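Local coordinates for protein beta-agarase AgaA (Microbulbifer thermotolerans, PDB 3WZ1) that hydrolyses the beta-1,4-galactosidic linkages of agarose in endo fashion, giving mainly neoagarotetraose, with its family 16 glycoside hydrolase catalytic domain, at residues Ser126-Asp131 with Gly221-Thr226; Gly49-Trp54 with Pro231-Ile236; Trp197-Tyr202 with Thr226-Pro231; Phe119-Ala124 with Ile130-Ala135. All coordinates share one frame; numbering follows the deposited sequence.

Contact 1: Ser126-Asp131 with Gly221-Thr226; sequences STEEID and GFTGGT. With NA (sodium ion), chain C.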
# COMPACT_ATOMS: atom_id res chain seq x y z
N SER A 126 0.76 -14.46 6.49
CA SER A 126 1.60 -14.07 5.34
C SER A 126 1.41 -14.89 4.07
O SER A 126 2.32 -14.97 3.25
CB SER A 126 3.09 -14.06 5.72
OG SER A 126 3.34 -13.11 6.71
N THR A 127 0.23 -15.48 3.88
CA THR A 127 -0.03 -16.27 2.69
C THR A 127 -0.87 -15.55 1.64
O THR A 127 -0.85 -15.95 0.49
CB THR A 127 -0.74 -17.61 3.01
OG1 THR A 127 -2.02 -17.38 3.60
CG2 THR A 127 0.13 -18.46 3.95
N GLU A 128 -1.59 -14.49 2.03
CA GLU A 128 -2.50 -13.80 1.11
C GLU A 128 -2.29 -12.29 1.23
O GLU A 128 -2.31 -11.75 2.34
CB GLU A 128 -3.96 -14.19 1.39
CG GLU A 128 -4.23 -15.66 1.11
CD GLU A 128 -5.61 -16.14 1.46
OE1 GLU A 128 -6.53 -15.30 1.66
OE2 GLU A 128 -5.75 -17.39 1.56
N GLU A 129 -2.10 -11.65 0.07
CA GLU A 129 -1.71 -10.24 -0.01
C GLU A 129 -2.44 -9.53 -1.14
O GLU A 129 -2.55 -10.08 -2.24
CB GLU A 129 -0.19 -10.14 -0.25
CG GLU A 129 0.32 -8.74 -0.63
CD GLU A 129 1.84 -8.66 -0.75
OE1 GLU A 129 2.54 -9.62 -0.34
OE2 GLU A 129 2.34 -7.64 -1.25
N ILE A 130 -2.91 -8.31 -0.87
CA ILE A 130 -3.44 -7.42 -1.91
C ILE A 130 -2.64 -6.12 -1.87
O ILE A 130 -2.50 -5.52 -0.81
CB ILE A 130 -4.93 -7.14 -1.71
CG1 ILE A 130 -5.72 -8.45 -1.83
CG2 ILE A 130 -5.46 -6.13 -2.73
CD1 ILE A 130 -7.16 -8.39 -1.35
N ASP A 131 -2.09 -5.72 -3.03
CA ASP A 131 -1.31 -4.48 -3.16
C ASP A 131 -2.09 -3.38 -3.86
O ASP A 131 -2.33 -3.47 -5.09
CB ASP A 131 -0.06 -4.76 -3.95
CG ASP A 131 0.71 -5.89 -3.38
OD1 ASP A 131 1.11 -5.75 -2.19
OD2 ASP A 131 0.87 -6.92 -4.07
N GLY A 221 -3.01 -22.83 -7.37
CA GLY A 221 -3.70 -23.50 -6.28
C GLY A 221 -3.07 -23.31 -4.92
O GLY A 221 -3.32 -24.11 -4.02
N PHE A 222 -2.29 -22.24 -4.74
CA PHE A 222 -1.65 -21.99 -3.46
C PHE A 222 -2.62 -21.74 -2.30
O PHE A 222 -2.26 -21.95 -1.14
CB PHE A 222 -0.68 -20.80 -3.53
CG PHE A 222 0.51 -20.99 -4.45
CD1 PHE A 222 0.85 -22.22 -4.98
CD2 PHE A 222 1.31 -19.89 -4.75
CE1 PHE A 222 1.96 -22.35 -5.81
CE2 PHE A 222 2.42 -20.02 -5.58
CZ PHE A 222 2.74 -21.25 -6.11
N THR A 223 -3.83 -21.27 -2.61
CA THR A 223 -4.85 -21.06 -1.60
C THR A 223 -5.77 -22.27 -1.39
O THR A 223 -6.71 -22.19 -0.62
CB THR A 223 -5.74 -19.84 -1.92
OG1 THR A 223 -6.62 -20.13 -3.00
CG2 THR A 223 -4.88 -18.60 -2.24
N GLY A 224 -5.50 -23.39 -2.06
CA GLY A 224 -6.30 -24.59 -1.83
C GLY A 224 -7.77 -24.38 -2.16
O GLY A 224 -8.64 -24.91 -1.47
N GLY A 225 -8.05 -23.58 -3.19
CA GLY A 225 -9.42 -23.32 -3.63
C GLY A 225 -10.22 -22.28 -2.85
O GLY A 225 -11.43 -22.13 -3.07
N THR A 226 -9.56 -21.57 -1.94
CA THR A 226 -10.24 -20.59 -1.09
C THR A 226 -10.13 -19.15 -1.58
O THR A 226 -10.92 -18.30 -1.14
CB THR A 226 -9.72 -20.65 0.36
OG1 THR A 226 -8.34 -20.27 0.41
CG2 THR A 226 -9.85 -22.06 0.95
NA NA C . -7.90 -18.07 1.18
O HOH W 1 -8.36 -19.35 3.41
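Glu128, where strand 128-131 begins, faces Thr223 and Thr226 in a loop bent into two overlapping beta turns, type I from Gly221 to Gly224 and type I' from Thr223 to Thr226. The contact is one half of a sodium site at the margin of the GH16 beta-jelly roll, and it illustrates how a cation can join two parts of a chain whose side chains scarcely touch. With CG anti to its carbonyl carbon (chi1 -64°) and the chain extended beyond, Glu128 carries its carboxylate across to the loop. OE2 binds the sodium ion at 2.3 Å, whereas OE1 stays 3.1 Å from the same ion and accepts from Lys230 N and probably also from Ser229 N, so each oxygen has its own task. From the loop side Thr226 OG1 reaches the ion at 2.4 Å, roughly at right angles to the glutamate chain. The two ligand atoms, Glu128 OE2 and Thr226 OG1, lie 4.0 Å apart and meet through the metal. Water 1, Gly227 O and Ser229 OG complete the shell. Thr223 adds its methyl CG2, 4.1 Å from Glu128 OE2, while its hydroxyl serves Asp218 and Gly227 N. The turn itself fixes the threonine ligand: Thr223 O accepts from both Thr226 N and Thr226 OG1, the hydroxyl bond measuring 2.7 Å with its donor tilted 17° from the carbonyl plane.

Contact 2: Gly49-Trp54 with Pro231-Ile236; sequences GFINPW and PMYAII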
# COMPACT_ATOMS: atom_id res chain seq x y z
N GLY A 49 5.35 -0.53 12.73
CA GLY A 49 5.93 -1.76 12.19
C GLY A 49 4.99 -2.55 11.31
O GLY A 49 4.25 -1.97 10.51
N PHE A 50 5.02 -3.87 11.49
CA PHE A 50 4.50 -4.85 10.55
C PHE A 50 3.50 -5.73 11.30
O PHE A 50 3.18 -5.48 12.49
CB PHE A 50 5.73 -5.65 10.02
CG PHE A 50 5.44 -6.71 8.97
CD1 PHE A 50 4.78 -6.41 7.78
CD2 PHE A 50 5.89 -8.01 9.15
CE1 PHE A 50 4.55 -7.39 6.84
CE2 PHE A 50 5.67 -8.99 8.19
CZ PHE A 50 4.99 -8.68 7.02
N ILE A 51 2.97 -6.75 10.64
CA ILE A 51 2.04 -7.69 11.29
C ILE A 51 2.73 -8.58 12.32
O ILE A 51 2.05 -9.18 13.16
CB ILE A 51 1.26 -8.57 10.30
CG1 ILE A 51 2.21 -9.34 9.37
CG2 ILE A 51 0.30 -7.72 9.48
CD1 ILE A 51 1.53 -10.49 8.65
N ASN A 52 4.06 -8.66 12.24
CA ASN A 52 4.86 -9.47 13.16
C ASN A 52 6.24 -8.80 13.30
O ASN A 52 6.46 -7.73 12.71
CB ASN A 52 4.90 -10.93 12.68
CG ASN A 52 5.59 -11.11 11.33
OD1 ASN A 52 6.68 -10.59 11.10
ND2 ASN A 52 4.97 -11.88 10.43
N PRO A 53 7.17 -9.39 14.08
CA PRO A 53 8.43 -8.69 14.29
C PRO A 53 9.41 -8.62 13.12
O PRO A 53 10.49 -8.02 13.28
CB PRO A 53 9.06 -9.48 15.45
CG PRO A 53 7.89 -10.05 16.18
CD PRO A 53 6.97 -10.47 15.06
N TRP A 54 9.11 -9.22 11.98
CA TRP A 54 10.01 -9.13 10.83
C TRP A 54 10.31 -7.68 10.50
O TRP A 54 9.40 -6.86 10.48
CB TRP A 54 9.38 -9.79 9.63
CG TRP A 54 10.26 -9.95 8.45
CD1 TRP A 54 11.52 -10.50 8.42
CD2 TRP A 54 9.94 -9.65 7.09
NE1 TRP A 54 12.01 -10.50 7.14
CE2 TRP A 54 11.05 -10.00 6.30
CE3 TRP A 54 8.82 -9.08 6.46
CZ2 TRP A 54 11.07 -9.83 4.91
CZ3 TRP A 54 8.85 -8.92 5.07
CH2 TRP A 54 9.98 -9.29 4.32
N PRO A 231 -8.69 -12.73 6.61
CA PRO A 231 -8.65 -11.33 7.00
C PRO A 231 -7.27 -10.74 6.74
O PRO A 231 -6.26 -11.44 6.90
CB PRO A 231 -8.93 -11.37 8.50
CG PRO A 231 -9.60 -12.69 8.74
CD PRO A 231 -8.98 -13.62 7.75
N MET A 232 -7.22 -9.48 6.31
CA MET A 232 -5.93 -8.86 6.01
C MET A 232 -5.76 -7.54 6.74
O MET A 232 -6.70 -6.74 6.83
CB MET A 232 -5.77 -8.60 4.51
CG MET A 232 -5.80 -9.86 3.67
SD MET A 232 -5.47 -9.47 1.94
CE MET A 232 -6.01 -10.99 1.17
N TYR A 233 -4.54 -7.31 7.22
CA TYR A 233 -4.20 -6.09 7.92
C TYR A 233 -3.76 -5.03 6.91
O TYR A 233 -3.07 -5.36 5.93
CB TYR A 233 -3.08 -6.34 8.94
CG TYR A 233 -3.55 -7.27 10.03
CD1 TYR A 233 -3.50 -8.65 9.86
CD2 TYR A 233 -4.10 -6.76 11.20
CE1 TYR A 233 -4.01 -9.50 10.83
CE2 TYR A 233 -4.60 -7.61 12.17
CZ TYR A 233 -4.55 -8.96 11.97
OH TYR A 233 -5.06 -9.82 12.93
N ALA A 234 -4.15 -3.79 7.15
CA ALA A 234 -3.68 -2.67 6.35
C ALA A 234 -2.27 -2.29 6.75
O ALA A 234 -1.99 -2.13 7.94
CB ALA A 234 -4.62 -1.49 6.53
N ILE A 235 -1.40 -2.08 5.76
CA ILE A 235 -0.01 -1.73 6.00
C ILE A 235 0.34 -0.56 5.10
O ILE A 235 0.05 -0.55 3.90
CB ILE A 235 0.93 -2.92 5.72
CG1 ILE A 235 0.46 -4.17 6.49
CG2 ILE A 235 2.37 -2.57 6.05
CD1 ILE A 235 1.17 -5.45 6.06
N ILE A 236 0.99 0.43 5.70
CA ILE A 236 1.49 1.59 4.95
C ILE A 236 2.98 1.62 5.24
O ILE A 236 3.38 1.74 6.39
CB ILE A 236 0.83 2.90 5.39
CG1 ILE A 236 -0.70 2.81 5.27
CG2 ILE A 236 1.39 4.04 4.53
CD1 ILE A 236 -1.42 3.85 6.11
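In the jelly roll of this catalytic domain, the loop that follows strand 46-48 lays Phe50 and Ile51 on one face of strand 232-236, meeting Tyr233 and Ile235, while Ala234 and Ile236 point to the other face. No hydrogen bond crosses between the segments; the join is wholly apolar. Ile51 sits at the middle of it. Its methyl CG2 lies 3.7 Å from Tyr233 CB and comes obliquely to the start of the tyrosine ring, with CG and CD1 only slightly farther. The same CG2 is 4.2 Å from Ile235 CD1, so one methyl bridges two residues of the strand. CG1 of Ile51 takes the position between its backbone N and carbonyl carbon (chi1 56°), which turns that branch over the centre of the Phe50 ring, 3.6 Å above its plane. Phe50, whose ring swings back toward the strand although its CB leaves the backbone pointing the other way, meets Ile235 CD1 through CE1 at 4.0 Å. Leu122 and Thr93 of neighbouring strands pack around the same side chains. Farther along, Asn52 OD1 accepts from Trp54 N at 2.9 Å, in the carbonyl plane, and closes an Asx turn within the loop. With Ile235 also touching Trp120 and about 8 Å from the predicted nucleophile Glu129 (between side chains), the packing is consistent with a loop bordering the substrate cleft of a GH16 jelly roll.

Contact 3: Trp197-Tyr202 with Thr226-Pro231; sequences WHLEYY and TGLSKP. With NA (sodium ion), chain C.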
# COMPACT_ATOMS: atom_id res chain seq x y z
N TRP A 197 -12.36 -14.08 -5.26
CA TRP A 197 -11.98 -14.24 -6.65
C TRP A 197 -12.17 -12.98 -7.49
O TRP A 197 -12.14 -13.05 -8.73
CB TRP A 197 -12.77 -15.39 -7.28
CG TRP A 197 -12.60 -16.66 -6.54
CD1 TRP A 197 -13.53 -17.29 -5.76
CD2 TRP A 197 -11.41 -17.45 -6.46
NE1 TRP A 197 -13.00 -18.43 -5.23
CE2 TRP A 197 -11.69 -18.55 -5.63
CE3 TRP A 197 -10.14 -17.34 -7.01
CZ2 TRP A 197 -10.75 -19.53 -5.34
CZ3 TRP A 197 -9.20 -18.31 -6.70
CH2 TRP A 197 -9.51 -19.39 -5.90
N HIS A 198 -12.31 -11.81 -6.86
CA HIS A 198 -12.62 -10.62 -7.62
C HIS A 198 -12.11 -9.35 -6.97
O HIS A 198 -12.57 -8.96 -5.89
CB HIS A 198 -14.13 -10.53 -7.83
CG HIS A 198 -14.54 -9.47 -8.80
ND1 HIS A 198 -14.70 -9.72 -10.14
CD2 HIS A 198 -14.82 -8.16 -8.61
CE1 HIS A 198 -15.06 -8.60 -10.75
NE2 HIS A 198 -15.14 -7.64 -9.85
N LEU A 199 -11.15 -8.73 -7.64
CA LEU A 199 -10.58 -7.43 -7.28
C LEU A 199 -10.79 -6.41 -8.39
O LEU A 199 -10.59 -6.72 -9.58
CB LEU A 199 -9.07 -7.58 -7.09
CG LEU A 199 -8.59 -8.61 -6.07
CD1 LEU A 199 -7.08 -8.63 -6.09
CD2 LEU A 199 -9.08 -8.30 -4.67
N GLU A 200 -11.14 -5.18 -8.00
CA GLU A 200 -11.22 -4.06 -8.94
C GLU A 200 -10.30 -2.94 -8.49
O GLU A 200 -10.38 -2.52 -7.33
CB GLU A 200 -12.64 -3.53 -9.05
CG GLU A 200 -13.65 -4.54 -9.59
CD GLU A 200 -15.09 -4.15 -9.37
OE1 GLU A 200 -15.40 -3.12 -8.74
OE2 GLU A 200 -15.96 -4.93 -9.85
N TYR A 201 -9.46 -2.45 -9.40
CA TYR A 201 -8.54 -1.34 -9.09
C TYR A 201 -9.02 -0.02 -9.66
O TYR A 201 -9.37 0.05 -10.85
CB TYR A 201 -7.15 -1.63 -9.63
CG TYR A 201 -6.46 -2.81 -8.94
CD1 TYR A 201 -6.77 -4.11 -9.29
CD2 TYR A 201 -5.53 -2.60 -7.93
CE1 TYR A 201 -6.16 -5.18 -8.65
CE2 TYR A 201 -4.91 -3.68 -7.29
CZ TYR A 201 -5.23 -4.96 -7.65
OH TYR A 201 -4.65 -6.06 -7.04
N TYR A 202 -8.97 1.02 -8.84
CA TYR A 202 -9.43 2.35 -9.21
C TYR A 202 -8.34 3.39 -8.97
O TYR A 202 -7.72 3.41 -7.90
CB TYR A 202 -10.66 2.73 -8.39
CG TYR A 202 -11.85 1.84 -8.63
CD1 TYR A 202 -11.98 0.62 -7.97
CD2 TYR A 202 -12.87 2.24 -9.46
CE1 TYR A 202 -13.08 -0.18 -8.16
CE2 TYR A 202 -13.99 1.46 -9.66
CZ TYR A 202 -14.09 0.24 -9.01
OH TYR A 202 -15.20 -0.55 -9.22
N THR A 226 -9.56 -21.57 -1.94
CA THR A 226 -10.24 -20.59 -1.09
C THR A 226 -10.13 -19.15 -1.58
O THR A 226 -10.92 -18.30 -1.14
CB THR A 226 -9.72 -20.65 0.36
OG1 THR A 226 -8.34 -20.27 0.41
CG2 THR A 226 -9.85 -22.06 0.95
N GLY A 227 -9.16 -18.87 -2.45
CA GLY A 227 -8.95 -17.51 -2.96
C GLY A 227 -8.44 -16.54 -1.92
O GLY A 227 -7.92 -16.92 -0.88
N LEU A 228 -8.63 -15.25 -2.21
CA LEU A 228 -8.20 -14.18 -1.30
C LEU A 228 -9.29 -13.97 -0.28
O LEU A 228 -10.21 -13.18 -0.48
CB LEU A 228 -7.92 -12.91 -2.09
CG LEU A 228 -6.79 -13.02 -3.10
CD1 LEU A 228 -6.78 -11.82 -4.02
CD2 LEU A 228 -5.46 -13.19 -2.37
N SER A 229 -9.22 -14.74 0.80
CA SER A 229 -10.34 -14.88 1.74
C SER A 229 -10.00 -14.64 3.20
O SER A 229 -10.90 -14.43 4.01
CB SER A 229 -10.94 -16.28 1.59
OG SER A 229 -9.99 -17.28 1.96
N LYS A 230 -8.71 -14.68 3.56
CA LYS A 230 -8.30 -14.49 4.94
C LYS A 230 -8.41 -13.02 5.32
O LYS A 230 -8.25 -12.14 4.46
CB LYS A 230 -6.87 -14.98 5.16
CG LYS A 230 -6.74 -16.49 4.96
CD LYS A 230 -5.31 -16.99 4.90
CE LYS A 230 -5.34 -18.50 4.76
NZ LYS A 230 -4.02 -19.17 4.61
N PRO A 231 -8.69 -12.73 6.61
CA PRO A 231 -8.65 -11.33 7.00
C PRO A 231 -7.27 -10.74 6.74
O PRO A 231 -6.26 -11.44 6.90
CB PRO A 231 -8.93 -11.37 8.50
CG PRO A 231 -9.60 -12.69 8.74
CD PRO A 231 -8.98 -13.62 7.75
NA NA C . -7.90 -18.07 1.18
O HOH W 1 -8.36 -19.35 3.41
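Trp197 spreads one face of its indole beneath Gly227, whose CA stands 3.7 Å from the centroid of the six-membered ring and 18° off the normal, a CH-pi contact. Its CB leaves pointing away from the loop, but CG anti to the carbonyl carbon (chi1 -56°) brings the indole back to Gly227. The peptide lies close as well, with Gly227 N 3.4 Å from Trp197 CZ2. A CB on Gly227 would fall about 3.0 Å from Trp197 CE2, so this close approach depends on glycine. The second touch is between leucine ends: Leu199 CD1 meets Leu228 CD1 at 3.8 Å, the two chains crossing at about a right angle. One shell further out, Gly227 gives its backbone O and Ser229, two residues on, its hydroxyl OG to sodium, each at 2.4 Å, with Glu128 and water 1 also in the shell. An inverse gamma turn centred on Leu228 bends the chain between these ligands, and Thr223 OG1 is hydrogen-bonded to Gly227 N. Replacing Trp197 by an alanine would probably leave the Gly227 peptide without its aromatic support and open a gap beside the metal-binding loop. Beyond, on strand 198-202, Glu200 links two neighbours: His198 NE2 donates to its OE2 at 2.8 Å, and Tyr202 OH donates to its OE1. The chemistry divides by side, apolar and aromatic support under the loop, oxygen ligands around the cation, suggesting that packing and coordination together hold the loop's course.

Contact 4: Phe119-Ala124 with Ile130-Ala135; sequences FWFLSA and IDVIEA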
# COMPACT_ATOMS: atom_id res chain seq x y z
N PHE A 119 0.82 0.83 -0.03
CA PHE A 119 -0.43 0.75 0.75
C PHE A 119 -0.98 -0.61 0.38
O PHE A 119 -1.34 -0.85 -0.78
CB PHE A 119 -1.40 1.87 0.38
CG PHE A 119 -2.79 1.72 0.97
CD1 PHE A 119 -2.99 1.59 2.34
CD2 PHE A 119 -3.89 1.74 0.12
CE1 PHE A 119 -4.30 1.50 2.85
CE2 PHE A 119 -5.18 1.64 0.63
CZ PHE A 119 -5.38 1.54 1.98
N TRP A 120 -0.95 -1.53 1.34
CA TRP A 120 -1.17 -2.93 1.00
C TRP A 120 -1.73 -3.70 2.19
O TRP A 120 -1.90 -3.16 3.28
CB TRP A 120 0.13 -3.56 0.49
CG TRP A 120 1.24 -3.62 1.47
CD1 TRP A 120 1.90 -2.58 2.06
CD2 TRP A 120 1.88 -4.81 1.96
NE1 TRP A 120 2.90 -3.04 2.86
CE2 TRP A 120 2.91 -4.41 2.83
CE3 TRP A 120 1.68 -6.17 1.73
CZ2 TRP A 120 3.74 -5.32 3.48
CZ3 TRP A 120 2.49 -7.07 2.39
CH2 TRP A 120 3.52 -6.65 3.25
N PHE A 121 -2.05 -4.97 1.92
CA PHE A 121 -2.82 -5.82 2.81
C PHE A 121 -2.23 -7.20 2.88
O PHE A 121 -1.84 -7.75 1.87
CB PHE A 121 -4.28 -5.87 2.31
CG PHE A 121 -4.92 -4.52 2.39
CD1 PHE A 121 -5.58 -4.13 3.56
CD2 PHE A 121 -4.70 -3.59 1.40
CE1 PHE A 121 -6.06 -2.83 3.70
CE2 PHE A 121 -5.16 -2.30 1.54
CZ PHE A 121 -5.83 -1.93 2.68
N LEU A 122 -2.15 -7.74 4.09
CA LEU A 122 -1.55 -9.06 4.29
C LEU A 122 -2.26 -9.81 5.40
O LEU A 122 -2.57 -9.25 6.44
CB LEU A 122 -0.06 -8.91 4.65
CG LEU A 122 0.79 -10.17 4.71
CD1 LEU A 122 0.88 -10.84 3.35
CD2 LEU A 122 2.17 -9.82 5.24
N SER A 123 -2.50 -11.10 5.17
CA SER A 123 -3.08 -11.97 6.18
C SER A 123 -2.09 -12.24 7.31
O SER A 123 -0.88 -12.14 7.11
CB SER A 123 -3.58 -13.29 5.55
OG SER A 123 -2.51 -14.03 5.01
N ALA A 124 -2.61 -12.58 8.49
CA ALA A 124 -1.75 -12.79 9.65
C ALA A 124 -0.67 -13.85 9.43
O ALA A 124 0.41 -13.76 10.02
CB ALA A 124 -2.61 -13.21 10.82
N ILE A 130 -2.91 -8.31 -0.87
CA ILE A 130 -3.44 -7.42 -1.91
C ILE A 130 -2.64 -6.12 -1.87
O ILE A 130 -2.50 -5.52 -0.81
CB ILE A 130 -4.93 -7.14 -1.71
CG1 ILE A 130 -5.72 -8.45 -1.83
CG2 ILE A 130 -5.46 -6.13 -2.73
CD1 ILE A 130 -7.16 -8.39 -1.35
N ASP A 131 -2.09 -5.72 -3.03
CA ASP A 131 -1.31 -4.48 -3.16
C ASP A 131 -2.09 -3.38 -3.86
O ASP A 131 -2.33 -3.47 -5.09
CB ASP A 131 -0.06 -4.76 -3.95
CG ASP A 131 0.71 -5.89 -3.38
OD1 ASP A 131 1.11 -5.75 -2.19
OD2 ASP A 131 0.87 -6.92 -4.07
N VAL A 132 -2.43 -2.33 -3.11
CA VAL A 132 -3.25 -1.24 -3.64
C VAL A 132 -2.33 -0.17 -4.23
O VAL A 132 -2.34 0.04 -5.44
CB VAL A 132 -4.22 -0.68 -2.56
CG1 VAL A 132 -5.05 0.47 -3.12
CG2 VAL A 132 -5.13 -1.78 -2.04
N ILE A 133 -1.53 0.49 -3.39
CA ILE A 133 -0.39 1.29 -3.89
C ILE A 133 0.88 0.47 -3.72
O ILE A 133 1.23 0.03 -2.60
CB ILE A 133 -0.23 2.67 -3.21
CG1 ILE A 133 -1.47 3.53 -3.40
CG2 ILE A 133 1.03 3.38 -3.73
CD1 ILE A 133 -1.41 4.88 -2.74
N GLU A 134 1.57 0.23 -4.83
CA GLU A 134 2.94 -0.26 -4.84
C GLU A 134 3.59 0.37 -6.05
O GLU A 134 3.24 0.04 -7.18
CB GLU A 134 3.03 -1.78 -4.91
CG GLU A 134 4.46 -2.29 -4.95
CD GLU A 134 4.56 -3.79 -4.80
OE1 GLU A 134 4.16 -4.54 -5.73
OE2 GLU A 134 4.99 -4.25 -3.72
N ALA A 135 4.49 1.31 -5.81
CA ALA A 135 5.02 2.09 -6.90
C ALA A 135 6.33 2.72 -6.51
O ALA A 135 6.63 2.87 -5.31
CB ALA A 135 4.02 3.16 -7.29
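Phe119 and Val132 lie side by side in the hairpin of strands 116-123 and 128-135, antiparallel and interrupted by a classic beta bulge at the heart of the jelly roll. Followed outward, the phenylalanine meets Ile133 first, CB to CB at 3.9 Å. With CG anti to its backbone N (chi1 171°) the ring runs alongside Val132, met obliquely: CD2 is 3.6 Å from Val132 CB, and CE2 then reaches Val132 CG1 at 3.9 Å. Phe121 CE2 stands over the rim of one ring face, and Tyr264, Val269 and Phe271 of strand 264-276 pack around this side chain. With only an alanine methyl in place of the Phe119 ring, a gap would probably open beside Val132 CG1 and Phe121 CE2, where strand 264-276 packs. The bulge shows in the backbone, where Phe119 O accepts from both Val132 N at 3.0 Å and Ile133 N at 2.9 Å, and Phe119 N returns a bond to Ile133 O. The inserted residue shifts the side-chain alternation between Asp131 and Glu134, in keeping with the bulged ExDxxE active-site strand of many GH16 enzymes; Glu134 is the predicted proton donor. On the other face, Trp120 CB approaches Asp131 OD1 to 3.6 Å, the indole and carboxylate planes 34° apart. In the regular pairing next to the bulge, Ile130 O accepts from Phe121 N at 2.8 Å and also lies in the plane of the Phe121 ring, at its edge, 3.7 Å from CD2.

Overall arrangement
Strands 116-123 and 128-135 tie the set together: contact 4 joins them, its centre about 4 Å from the chain's centre, contact 1 extends the second outward to the sodium ion, and contact 2 reaches the first through neighbouring strand 232-239. Contacts 1 and 3 have centres about 9 Å apart and share Thr226, water 1 and the metal; contacts 2 and 3, with centres about 17 Å apart, share Pro231. Along the chain contacts 1, 3 and 4 are nested within the loop closed by contact 2, while contacts 1 and 3 cross. Residues distant in sequence are thus gathered around the strand carrying the predicted catalytic glutamates, with the cation binding its start to the loop entering strand 232-239.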